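Transcriptional regulator (Corynebacterium diphtheriae, PDB 3LMM) is of unknown function but is probably a transcriptional regulator that binds DNA. Local coordinates at residues Ala183-Ala188 with Thr207-Leu212. Residues are numbered along the deposited sequence; the frame is centred on the assembly and turned at random.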
loop_
_atom_site.group_PDB
_atom_site.type_symbol
_atom_site.label_atom_id
_atom_site.label_comp_id
_atom_site.label_asym_id
_atom_site.label_seq_id
_atom_site.Cartn_x
_atom_site.Cartn_y
_atom_site.Cartn_z
ATOM N N ALA A 183 8.931 -27.114 10.131
ATOM C CA ALA A 183 7.798 -26.924 11.027
ATOM C C ALA A 183 6.543 -27.470 10.389
ATOM O O ALA A 183 6.295 -27.261 9.201
ATOM C CB ALA A 183 7.627 -25.460 11.332
ATOM N N THR A 184 5.760 -28.177 11.195
ATOM C CA THR A 184 4.516 -28.793 10.750
ATOM C C THR A 184 3.296 -28.239 11.508
ATOM O O THR A 184 3.439 -27.432 12.427
ATOM C CB THR A 184 4.604 -30.325 10.935
ATOM O OG1 THR A 184 5.050 -30.624 12.264
ATOM C CG2 THR A 184 5.591 -30.911 9.958
ATOM N N LEU A 185 2.103 -28.671 11.109
ATOM C CA LEU A 185 0.872 -28.220 11.741
ATOM C C LEU A 185 0.922 -28.378 13.260
ATOM O O LEU A 185 0.357 -27.573 14.005
ATOM C CB LEU A 185 -0.321 -29.004 11.188
ATOM C CG LEU A 185 -1.679 -28.817 11.888
ATOM C CD1 LEU A 185 -2.668 -28.146 10.955
ATOM C CD2 LEU A 185 -2.211 -30.185 12.329
ATOM N N GLY A 186 1.608 -29.420 13.717
ATOM C CA GLY A 186 1.712 -29.669 15.142
ATOM C C GLY A 186 2.515 -28.627 15.897
ATOM O O GLY A 186 2.510 -28.609 17.129
ATOM N N ASP A 187 3.206 -27.757 15.166
ATOM C CA ASP A 187 4.023 -26.720 15.784
ATOM C C ASP A 187 3.250 -25.414 15.947
ATOM O O ASP A 187 3.694 -24.511 16.649
ATOM C CB ASP A 187 5.286 -26.477 14.945
ATOM C CG ASP A 187 6.242 -27.667 14.948
ATOM O OD1 ASP A 187 6.673 -28.087 13.845
ATOM O OD2 ASP A 187 6.571 -28.175 16.048
ATOM N N ALA A 188 2.098 -25.324 15.292
ATOM C CA ALA A 188 1.261 -24.135 15.370
ATOM C C ALA A 188 0.531 -24.079 16.708
ATOM O O ALA A 188 -0.219 -24.997 17.055
ATOM C CB ALA A 188 0.258 -24.139 14.241
ATOM N N THR A 207 -11.050 -25.647 9.402
ATOM C CA THR A 207 -10.122 -26.181 10.387
ATOM C C THR A 207 -8.797 -25.449 10.406
ATOM O O THR A 207 -8.532 -24.577 9.570
ATOM C CB THR A 207 -9.817 -27.674 10.138
ATOM O OG1 THR A 207 -9.025 -27.831 8.949
ATOM C CG2 THR A 207 -11.111 -28.457 9.992
ATOM N N ASP A 208 -7.964 -25.822 11.372
ATOM C CA ASP A 208 -6.644 -25.226 11.530
ATOM C C ASP A 208 -5.780 -25.520 10.325
ATOM O O ASP A 208 -5.035 -24.656 9.856
ATOM C CB ASP A 208 -5.958 -25.789 12.765
ATOM C CG ASP A 208 -6.524 -25.242 14.043
ATOM O OD1 ASP A 208 -6.099 -25.721 15.114
ATOM O OD2 ASP A 208 -7.384 -24.337 13.978
ATOM N N GLU A 209 -5.879 -26.753 9.837
ATOM C CA GLU A 209 -5.094 -27.172 8.692
ATOM C C GLU A 209 -5.487 -26.361 7.473
ATOM O O GLU A 209 -4.648 -25.682 6.880
ATOM C CB GLU A 209 -5.293 -28.663 8.402
ATOM C CG GLU A 209 -4.055 -29.333 7.799
ATOM C CD GLU A 209 -4.365 -30.626 7.055
ATOM O OE1 GLU A 209 -5.178 -31.434 7.554
ATOM O OE2 GLU A 209 -3.780 -30.838 5.972
ATOM N N GLU A 210 -6.763 -26.408 7.100
ATOM C CA GLU A 210 -7.188 -25.668 5.921
ATOM C C GLU A 210 -7.088 -24.160 6.077
ATOM O O GLU A 210 -7.207 -23.427 5.100
ATOM C CB GLU A 210 -8.598 -26.097 5.474
ATOM C CG GLU A 210 -9.670 -26.169 6.542
ATOM C CD GLU A 210 -10.899 -26.952 6.065
ATOM O OE1 GLU A 210 -11.962 -26.894 6.720
ATOM O OE2 GLU A 210 -10.797 -27.646 5.030
ATOM N N LEU A 211 -6.840 -23.697 7.297
ATOM C CA LEU A 211 -6.693 -22.266 7.530
ATOM C C LEU A 211 -5.272 -21.906 7.121
ATOM O O LEU A 211 -5.049 -21.136 6.186
ATOM C CB LEU A 211 -6.885 -21.935 9.009
ATOM C CG LEU A 211 -7.104 -20.475 9.433
ATOM C CD1 LEU A 211 -7.079 -20.423 10.940
ATOM C CD2 LEU A 211 -6.050 -19.562 8.862
ATOM N N LEU A 212 -4.317 -22.481 7.845
ATOM C CA LEU A 212 -2.911 -22.249 7.581
ATOM C C LEU A 212 -2.612 -22.459 6.097
ATOM O O LEU A 212 -1.811 -21.733 5.518
ATOM C CB LEU A 212 -2.047 -23.180 8.449
ATOM C CG LEU A 212 -2.073 -22.989 9.980
ATOM C CD1 LEU A 212 -1.364 -24.155 10.659
ATOM C CD2 LEU A 212 -1.415 -21.662 10.374
#
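The carboxylates of Glu209 and Asp208 are the flat groups beside Leu185, and neither offers it a face or an edge: the leucine meets the stem and CA of Glu209 and, more loosely, the backbone C of Asp208, 4.1 Å from Leu185 CD1. Leu185 CD1 lies 3.6 Å from Glu209 CG and 3.5 Å from Glu209 CA, and the two side chains cross at about a right angle. Beyond CG the glutamate runs on extended, and its OE2 forms a salt bridge with Arg213, one turn further along helix 208-214. With CG anti to the backbone N (chi1 171°), the Leu185 side chain is carried out toward the helix, where CD1 does the touching. On the inner side Leu212 CD1 approaches both Ala188 CB, at 3.9 Å, and Leu185 CD1, at 4.2 Å; Leu193 and Leu224 also pack on Leu212. The short 3-10 turn 185-187 thus rests on the first turn of helix 208-214, whose start is closed by a capping box between Thr207 and Glu210. Across this surface contact the two segments are joined by apolar packing, with Glu209 paired to Arg213 and Asp208 to Arg197 of helix 190-199, so the attraction is probably mainly dispersive and hydrophobic.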